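Side-chain contacts in aminotransferase, class I (Staphylococcus aureus, PDB 2O1B), which probably catalyses pyridoxal-phosphate-dependent transfer of amino groups between amino acids and 2-oxo acids, as in class I aspartate aminotransferases: residues A[234-239]-A[264-269]; A[318-323]-A[337-342]; A[345-348]-A[354-357]. All blocks are in the same frame, centred on the assembly; numbering follows the deposited sequence.

Interaction 1: residues A[234-239]-A[264-269]; sequences SILASE and FAVGNK
Leu-236 lies against Val-266 and Gly-267 at the end of strand 263-267, which belongs to the seven-stranded mixed sheet of the fold type I aminotransferase large domain. This strand runs antiparallel to both its neighbours, as the falling partner numbers show: Phe-264 pairs with Tyr-249 and Val-266 with Glu-247 on strand 245-250, Ala-265 with Cys-113 and Gly-267 with Glu-111 beside strand 112-115. The segment 234-239 comes from the loop after strand 216-220.

The contact between the two segments is apolar, with no hydrogen bond across it, and it buries 108 Å² in total. CD1 of Leu-236 does the touching. It sits 3.7 Å from CA of Gly-267, and the same CD1 lies 3.5 Å from the carbonyl O of Val-266. With CG set beside the backbone N (chi1 -55°) and CD1 carried straight on from CA (chi2 -173°), the branch extends to the strand. Gly-267 has no side chain between its CA and the leucine; its backbone angles would jam a CB against the preceding carbonyl O, and a CB would also lie tight on Leu-236 CD2. The approach of Leu-236 CD1 to Val-266 CG1 is modelled too short for two carbons, so that pair is doubtful. Val-266 also touches Ile-94 of helix 88-102 and the loop residue Leu-106, while Leu-236 touches Val-104, within a buried apolar layer.

Polar interactions shape the loop that presents Leu-236. Glu-247 hydrogen-bonds through both carboxylate oxygens, OE1 with Ser-234 OG and OE2 with Ile-235 N, tying the loop to strand 245-250. One turn bond, 3.3 Å from Ala-237 N to Ser-234 O, closes the backbone. In addition, Ser-234 forms an ST turn: the backbone N of Leu-236 donates to Ser-234 OG at 3.1 Å, bent to 142° at the hydrogen.

Interaction 2: residues A[318-323]-A[337-342]; sequences RFEAML and IYVWLE
Val-339, on strand 338-342, meets Glu-320, Phe-319 and Leu-323 of helix 302-325, in a helix-on-sheet packing of the C-terminal part of the fold. The local axes lie 10.3 Å apart and differ by 21° in direction, so helix and strand run nearly parallel.

The tighter part is at Glu-320. Its chain, extended beyond CG, passes slantwise over the valine, placing OE1 3.8 Å from Val-339 CG2, with Glu-320 CG at 4.0 Å from that same methyl. OE1 is buried here, but it accepts a hydrogen bond from the backbone N of Ala-333, which supplies the polar partner that the valine cannot.

The rest is looser. Phe-319 CD2 approaches Val-339 CG2 at 4.3 Å, and Leu-323 CD1 stands 4.4 Å from Val-339 CG1, the branch anti to the backbone N (chi1 -177°). On the helix's other flank, Arg-318 is exposed and forms a salt bridge with Asp-390, while the selenomethionine Met-322 is partly exposed.

Phe-319 and Met-322 also pack on helix 388-397, and Phe-330 of strand 330-331 touches Glu-320, Leu-323 and Val-339, so the contact is bordered by a second helix and the adjacent antiparallel strand.

Interaction 3: residues A[345-348]-A[354-357]; sequences PGYD and QFLV
An edge-to-face (T-shaped) aromatic pair, Tyr-347 with Phe-355, joins the loop leading into helix 349-360 to the body of that same helix. The ring centroids are 5.2 Å apart and the planes meet at 65°, tilted somewhat from a perpendicular T. Tyrosine supplies the edge and phenylalanine the face.

The touching edge is the CE2 and OH side of Tyr-347. CE2 lies 3.8 Å from Phe-355 CD1 and also reaches back to Phe-355 CB at 3.9 Å, while CZ sits above the ring plane but displaced toward its rim. In Phe-355, CG anti to the backbone N (chi1 179°) carries the ring toward the loop, and chi2 82° sets the turn of its plane that presents a face to the tyrosine.

Both residues are partly exposed, and this is a surface contact. Phe-355 is further packed on Leu-399 and Leu-402 near the C-terminus. Next to the pair, Asp-348 is the N-cap, its OD1 accepting from the backbone N of Gln-351, and Tyr-347 O is hydrogen-bonded to Thr-343 OG1. At the far end of the tyrosine, the hydroxyl OH rests 3.7 Å from Phe-355 CE1.

In the fold
Interactions 2 and 3 follow one another in the chain, strand 338-342 leading through the loop at 345-348 into helix 349-360; their centres are 17 Å apart, on the same side of the chain's centre. Interaction 1 lies on the opposite side, with its centre 31 Å from that of interaction 2 and 40 Å from that of interaction 3, and touches neither. The Val-266 side chain of interaction 1 is about 14 Å from a bound pyridoxal phosphate. Interaction 2 is linked to the pocket through its strand, since the hydroxyls of Tyr-338 and Tyr-223 are hydrogen-bonded to each other and Tyr-338 touches Asn-192; Tyr-223 and Asn-192 are both pocket residues.

Interaction 1: residues A[234-239]-A[264-269]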
loop_
_atom_site.group_PDB
_atom_site.type_symbol
_atom_site.label_atom_id
_atom_site.label_comp_id
_atom_site.label_asym_id
_atom_site.label_seq_id
_atom_site.Cartn_x
_atom_site.Cartn_y
_atom_site.Cartn_z
ATOM N N SER A 234 4.174 -26.384 1.179
ATOM C CA SER A 234 3.275 -25.429 0.557
ATOM C C SER A 234 1.877 -26.056 0.477
ATOM O O SER A 234 1.756 -27.249 0.213
ATOM C CB SER A 234 3.775 -25.101 -0.851
ATOM O OG SER A 234 2.883 -24.228 -1.535
ATOM N N ILE A 235 0.831 -25.261 0.686
ATOM C CA ILE A 235 -0.533 -25.749 0.444
ATOM C C ILE A 235 -0.748 -26.041 -1.051
ATOM O O ILE A 235 -1.573 -26.878 -1.419
ATOM C CB ILE A 235 -1.610 -24.763 0.967
ATOM C CG1 ILE A 235 -2.986 -25.444 1.021
ATOM C CG2 ILE A 235 -1.630 -23.448 0.132
ATOM C CD1 ILE A 235 -4.059 -24.651 1.779
ATOM N N LEU A 236 0.012 -25.351 -1.909
ATOM C CA LEU A 236 -0.107 -25.536 -3.355
ATOM C C LEU A 236 0.605 -26.782 -3.883
ATOM O O LEU A 236 0.403 -27.155 -5.038
ATOM C CB LEU A 236 0.356 -24.292 -4.117
ATOM C CG LEU A 236 -0.295 -22.947 -3.785
ATOM C CD1 LEU A 236 0.199 -21.918 -4.770
ATOM C CD2 LEU A 236 -1.790 -23.035 -3.830
ATOM N N ALA A 237 1.418 -27.433 -3.050
ATOM C CA ALA A 237 2.054 -28.701 -3.441
ATOM C C ALA A 237 1.146 -29.901 -3.167
ATOM O O ALA A 237 1.416 -31.018 -3.619
ATOM C CB ALA A 237 3.406 -28.874 -2.753
ATOM N N SER A 238 0.077 -29.675 -2.414
ATOM C CA SER A 238 -0.944 -30.704 -2.227
ATOM C C SER A 238 -1.818 -30.754 -3.476
ATOM O O SER A 238 -2.156 -29.716 -4.026
ATOM C CB SER A 238 -1.796 -30.404 -0.993
ATOM O OG SER A 238 -1.105 -30.719 0.206
ATOM N N GLU A 239 -2.169 -31.953 -3.932
ATOM C CA GLU A 239 -3.015 -32.101 -5.113
ATOM C C GLU A 239 -4.286 -31.267 -4.966
ATOM O O GLU A 239 -4.914 -31.281 -3.908
ATOM C CB GLU A 239 -3.358 -33.577 -5.352
ATOM C CG GLU A 239 -3.760 -33.874 -6.793
ATOM C CD GLU A 239 -4.363 -35.257 -6.984
ATOM O OE1 GLU A 239 -3.957 -36.207 -6.275
ATOM O OE2 GLU A 239 -5.243 -35.396 -7.864
ATOM N N PHE A 264 4.544 -11.693 -2.065
ATOM C CA PHE A 264 3.688 -12.068 -3.187
ATOM C C PHE A 264 2.630 -13.083 -2.797
ATOM O O PHE A 264 2.796 -13.822 -1.821
ATOM C CB PHE A 264 4.512 -12.567 -4.382
ATOM C CG PHE A 264 5.412 -13.725 -4.073
ATOM C CD1 PHE A 264 6.748 -13.515 -3.751
ATOM C CD2 PHE A 264 4.938 -15.029 -4.140
ATOM C CE1 PHE A 264 7.592 -14.594 -3.471
ATOM C CE2 PHE A 264 5.773 -16.106 -3.874
ATOM C CZ PHE A 264 7.108 -15.884 -3.542
ATOM N N ALA A 265 1.535 -13.077 -3.559
ATOM C CA ALA A 265 0.480 -14.067 -3.472
ATOM C C ALA A 265 0.626 -14.983 -4.670
ATOM O O ALA A 265 0.996 -14.536 -5.765
ATOM C CB ALA A 265 -0.888 -13.404 -3.486
ATOM N N VAL A 266 0.313 -16.257 -4.463
ATOM C CA VAL A 266 0.492 -17.281 -5.495
ATOM C C VAL A 266 -0.638 -18.305 -5.414
ATOM O O VAL A 266 -1.069 -18.677 -4.326
ATOM C CB VAL A 266 1.908 -17.938 -5.389
ATOM C CG1 VAL A 266 1.872 -19.406 -5.672
ATOM C CG2 VAL A 266 2.896 -17.244 -6.311
ATOM N N GLY A 267 -1.173 -18.719 -6.566
ATOM C CA GLY A 267 -2.202 -19.771 -6.584
ATOM C C GLY A 267 -3.498 -19.552 -7.349
ATOM O O GLY A 267 -3.477 -19.100 -8.504
ATOM N N ASN A 268 -4.622 -19.907 -6.712
ATOM C CA ASN A 268 -5.962 -19.850 -7.332
ATOM C C ASN A 268 -6.145 -18.659 -8.254
ATOM O O ASN A 268 -6.077 -17.520 -7.792
ATOM C CB ASN A 268 -7.063 -19.805 -6.270
ATOM C CG ASN A 268 -8.455 -20.016 -6.864
ATOM O OD1 ASN A 268 -8.854 -21.145 -7.159
ATOM N ND2 ASN A 268 -9.196 -18.928 -7.049
ATOM N N LYS A 269 -6.395 -18.915 -9.544
ATOM C CA LYS A 269 -6.470 -17.824 -10.540
ATOM C C LYS A 269 -7.523 -16.759 -10.197
ATOM O O LYS A 269 -7.242 -15.556 -10.276
ATOM C CB LYS A 269 -6.670 -18.360 -11.967
ATOM C CG LYS A 269 -7.000 -17.278 -13.019
ATOM C CD LYS A 269 -6.743 -17.765 -14.435
ATOM C CE LYS A 269 -7.778 -17.287 -15.454
ATOM N NZ LYS A 269 -8.587 -16.103 -15.044
#

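Interaction 2: residues A[318-323]-A[337-342]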
loop_
_atom_site.group_PDB
_atom_site.type_symbol
_atom_site.label_atom_id
_atom_site.label_comp_id
_atom_site.label_asym_id
_atom_site.label_seq_id
_atom_site.Cartn_x
_atom_site.Cartn_y
_atom_site.Cartn_z
ATOM N N ARG A 318 18.544 -24.232 22.509
ATOM C CA ARG A 318 19.196 -23.706 23.694
ATOM C C ARG A 318 18.192 -23.095 24.658
ATOM O O ARG A 318 18.282 -23.301 25.871
ATOM C CB ARG A 318 20.250 -22.670 23.300
ATOM C CG ARG A 318 21.480 -23.278 22.668
ATOM C CD ARG A 318 22.266 -22.254 21.855
ATOM N NE ARG A 318 22.798 -21.164 22.673
ATOM C CZ ARG A 318 23.805 -21.284 23.536
ATOM N NH1 ARG A 318 24.402 -22.459 23.722
ATOM N NH2 ARG A 318 24.216 -20.226 24.222
ATOM N N PHE A 319 17.230 -22.357 24.117
ATOM C CA PHE A 319 16.268 -21.652 24.944
ATOM C C PHE A 319 15.269 -22.606 25.576
ATOM O O PHE A 319 14.957 -22.486 26.764
ATOM C CB PHE A 319 15.547 -20.591 24.127
ATOM C CG PHE A 319 14.797 -19.597 24.955
ATOM C CD1 PHE A 319 15.463 -18.538 25.557
ATOM C CD2 PHE A 319 13.423 -19.710 25.124
ATOM C CE1 PHE A 319 14.768 -17.611 26.325
ATOM C CE2 PHE A 319 12.725 -18.787 25.886
ATOM C CZ PHE A 319 13.393 -17.738 26.484
ATOM N N GLU A 320 14.774 -23.551 24.784
ATOM C CA GLU A 320 13.834 -24.548 25.278
ATOM C C GLU A 320 14.492 -25.549 26.240
ATOM O O GLU A 320 13.812 -26.132 27.089
ATOM C CB GLU A 320 13.164 -25.278 24.118
ATOM C CG GLU A 320 12.213 -24.412 23.287
ATOM C CD GLU A 320 11.378 -25.227 22.312
ATOM O OE1 GLU A 320 10.540 -24.633 21.602
ATOM O OE2 GLU A 320 11.561 -26.464 22.254
ATOM N N ALA A 321 15.804 -25.746 26.100
ATOM C CA ALA A 321 16.575 -26.587 27.025
ATOM C C ALA A 321 16.614 -25.948 28.410
ATOM O O ALA A 321 16.344 -26.613 29.405
ATOM C CB ALA A 321 17.991 -26.815 26.504
HETATM N N MSE A 322 16.945 -24.659 28.451
HETATM C CA MSE A 322 16.884 -23.850 29.670
HETATM C C MSE A 322 15.508 -23.936 30.333
HETATM O O MSE A 322 15.410 -24.122 31.541
HETATM C CB MSE A 322 17.203 -22.381 29.365
HETATM C CG MSE A 322 18.642 -22.104 28.950
HETATM SE SE MSE A 322 19.943 -22.627 30.301
HETATM C CE MSE A 322 19.378 -21.473 31.779
ATOM N N LEU A 323 14.452 -23.795 29.535
ATOM C CA LEU A 323 13.094 -23.804 30.070
ATOM C C LEU A 323 12.715 -25.175 30.625
ATOM O O LEU A 323 12.207 -25.279 31.742
ATOM C CB LEU A 323 12.084 -23.337 29.017
ATOM C CG LEU A 323 12.162 -21.878 28.539
ATOM C CD1 LEU A 323 11.145 -21.612 27.434
ATOM C CD2 LEU A 323 11.982 -20.876 29.687
ATOM N N ILE A 337 9.913 -18.158 14.574
ATOM C CA ILE A 337 11.002 -17.555 15.329
ATOM C C ILE A 337 10.663 -17.344 16.826
ATOM O O ILE A 337 11.367 -16.617 17.517
ATOM C CB ILE A 337 11.462 -16.217 14.670
ATOM C CG1 ILE A 337 10.327 -15.183 14.674
ATOM C CG2 ILE A 337 11.995 -16.463 13.226
ATOM C CD1 ILE A 337 10.767 -13.796 14.285
ATOM N N TYR A 338 9.598 -17.990 17.311
ATOM C CA TYR A 338 9.114 -17.772 18.683
ATOM C C TYR A 338 9.039 -19.040 19.540
ATOM O O TYR A 338 9.041 -20.163 19.016
ATOM C CB TYR A 338 7.728 -17.112 18.680
ATOM C CG TYR A 338 7.511 -16.044 17.634
ATOM C CD1 TYR A 338 7.868 -14.716 17.875
ATOM C CD2 TYR A 338 6.920 -16.355 16.409
ATOM C CE1 TYR A 338 7.658 -13.723 16.915
ATOM C CE2 TYR A 338 6.707 -15.372 15.445
ATOM C CZ TYR A 338 7.073 -14.058 15.707
ATOM O OH TYR A 338 6.860 -13.081 14.753
ATOM N N VAL A 339 8.963 -18.855 20.860
ATOM C CA VAL A 339 8.466 -19.914 21.750
ATOM C C VAL A 339 7.169 -19.448 22.444
ATOM O O VAL A 339 7.061 -18.301 22.865
ATOM C CB VAL A 339 9.552 -20.425 22.742
ATOM C CG1 VAL A 339 9.025 -21.579 23.616
ATOM C CG2 VAL A 339 10.790 -20.900 21.982
ATOM N N TRP A 340 6.188 -20.346 22.499
ATOM C CA TRP A 340 4.846 -20.099 23.050
ATOM C C TRP A 340 4.898 -20.653 24.469
ATOM O O TRP A 340 4.957 -21.870 24.662
ATOM C CB TRP A 340 3.830 -20.838 22.160
ATOM C CG TRP A 340 2.337 -20.674 22.368
ATOM C CD1 TRP A 340 1.427 -21.685 22.491
ATOM C CD2 TRP A 340 1.578 -19.455 22.385
ATOM N NE1 TRP A 340 0.153 -21.182 22.603
ATOM C CE2 TRP A 340 0.215 -19.814 22.533
ATOM C CE3 TRP A 340 1.912 -18.097 22.277
ATOM C CZ2 TRP A 340 -0.805 -18.863 22.616
ATOM C CZ3 TRP A 340 0.890 -17.143 22.356
ATOM C CH2 TRP A 340 -0.449 -17.529 22.525
ATOM N N LEU A 341 4.919 -19.740 25.452
ATOM C CA LEU A 341 5.158 -20.056 26.868
ATOM C C LEU A 341 3.872 -19.923 27.672
ATOM O O LEU A 341 3.159 -18.935 27.533
ATOM C CB LEU A 341 6.176 -19.056 27.445
ATOM C CG LEU A 341 7.145 -19.283 28.619
ATOM C CD1 LEU A 341 7.091 -18.079 29.547
ATOM C CD2 LEU A 341 6.944 -20.567 29.419
ATOM N N GLU A 342 3.585 -20.904 28.526
ATOM C CA GLU A 342 2.474 -20.791 29.478
ATOM C C GLU A 342 2.721 -19.682 30.493
ATOM O O GLU A 342 3.852 -19.490 30.955
ATOM C CB GLU A 342 2.264 -22.111 30.235
ATOM C CG GLU A 342 1.809 -23.275 29.364
ATOM C CD GLU A 342 1.126 -24.391 30.156
ATOM O OE1 GLU A 342 0.486 -24.109 31.190
ATOM O OE2 GLU A 342 1.236 -25.558 29.736
#

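Interaction 3: residues A[345-348]-A[354-357]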
loop_
_atom_site.group_PDB
_atom_site.type_symbol
_atom_site.label_atom_id
_atom_site.label_comp_id
_atom_site.label_asym_id
_atom_site.label_seq_id
_atom_site.Cartn_x
_atom_site.Cartn_y
_atom_site.Cartn_z
ATOM N N PRO A 345 0.146 -19.934 37.118
ATOM C CA PRO A 345 -1.165 -19.725 37.735
ATOM C C PRO A 345 -1.269 -18.350 38.407
ATOM O O PRO A 345 -0.290 -17.858 38.986
ATOM C CB PRO A 345 -1.278 -20.854 38.774
ATOM C CG PRO A 345 0.029 -21.552 38.795
ATOM C CD PRO A 345 0.811 -21.165 37.589
ATOM N N GLY A 346 -2.444 -17.736 38.305
ATOM C CA GLY A 346 -2.697 -16.437 38.916
ATOM C C GLY A 346 -2.279 -15.249 38.062
ATOM O O GLY A 346 -2.467 -14.111 38.470
ATOM N N TYR A 347 -1.686 -15.523 36.902
ATOM C CA TYR A 347 -1.367 -14.505 35.887
ATOM C C TYR A 347 -2.025 -14.838 34.554
ATOM O O TYR A 347 -1.844 -15.933 34.042
ATOM C CB TYR A 347 0.143 -14.439 35.631
ATOM C CG TYR A 347 0.954 -13.984 36.804
ATOM C CD1 TYR A 347 1.238 -14.858 37.859
ATOM C CD2 TYR A 347 1.449 -12.679 36.866
ATOM C CE1 TYR A 347 1.991 -14.454 38.929
ATOM C CE2 TYR A 347 2.210 -12.263 37.944
ATOM C CZ TYR A 347 2.469 -13.158 38.979
ATOM O OH TYR A 347 3.210 -12.765 40.066
ATOM N N ASP A 348 -2.769 -13.900 33.980
ATOM C CA ASP A 348 -3.135 -14.029 32.577
ATOM C C ASP A 348 -1.980 -13.487 31.718
ATOM O O ASP A 348 -0.931 -13.106 32.262
ATOM C CB ASP A 348 -4.506 -13.396 32.257
ATOM C CG ASP A 348 -4.545 -11.883 32.436
ATOM O OD1 ASP A 348 -3.526 -11.185 32.234
ATOM O OD2 ASP A 348 -5.637 -11.375 32.759
ATOM N N GLN A 354 3.022 -7.621 31.953
ATOM C CA GLN A 354 3.365 -6.505 32.824
ATOM C C GLN A 354 4.363 -6.906 33.918
ATOM O O GLN A 354 5.325 -6.177 34.171
ATOM C CB GLN A 354 2.104 -5.848 33.398
ATOM C CG GLN A 354 2.273 -4.365 33.743
ATOM C CD GLN A 354 2.549 -3.459 32.526
ATOM O OE1 GLN A 354 2.319 -3.835 31.364
ATOM N NE2 GLN A 354 3.040 -2.255 32.799
ATOM N N PHE A 355 4.151 -8.070 34.537
ATOM C CA PHE A 355 5.117 -8.646 35.483
ATOM C C PHE A 355 6.539 -8.723 34.912
ATOM O O PHE A 355 7.484 -8.227 35.527
ATOM C CB PHE A 355 4.654 -10.039 35.930
ATOM C CG PHE A 355 5.591 -10.724 36.900
ATOM C CD1 PHE A 355 5.545 -10.434 38.260
ATOM C CD2 PHE A 355 6.499 -11.679 36.454
ATOM C CE1 PHE A 355 6.396 -11.076 39.164
ATOM C CE2 PHE A 355 7.355 -12.323 37.348
ATOM C CZ PHE A 355 7.300 -12.017 38.708
ATOM N N LEU A 356 6.680 -9.334 33.737
ATOM C CA LEU A 356 7.994 -9.522 33.116
ATOM C C LEU A 356 8.715 -8.206 32.771
ATOM O O LEU A 356 9.930 -8.087 32.969
ATOM C CB LEU A 356 7.889 -10.434 31.885
ATOM C CG LEU A 356 7.585 -11.925 32.097
ATOM C CD1 LEU A 356 7.330 -12.630 30.770
ATOM C CD2 LEU A 356 8.723 -12.602 32.825
ATOM N N VAL A 357 7.976 -7.219 32.268
ATOM C CA VAL A 357 8.580 -5.913 31.946
ATOM C C VAL A 357 8.962 -5.138 33.212
ATOM O O VAL A 357 10.069 -4.588 33.297
ATOM C CB VAL A 357 7.719 -5.059 30.944
ATOM C CG1 VAL A 357 6.318 -4.800 31.475
ATOM C CG2 VAL A 357 8.403 -3.741 30.640
#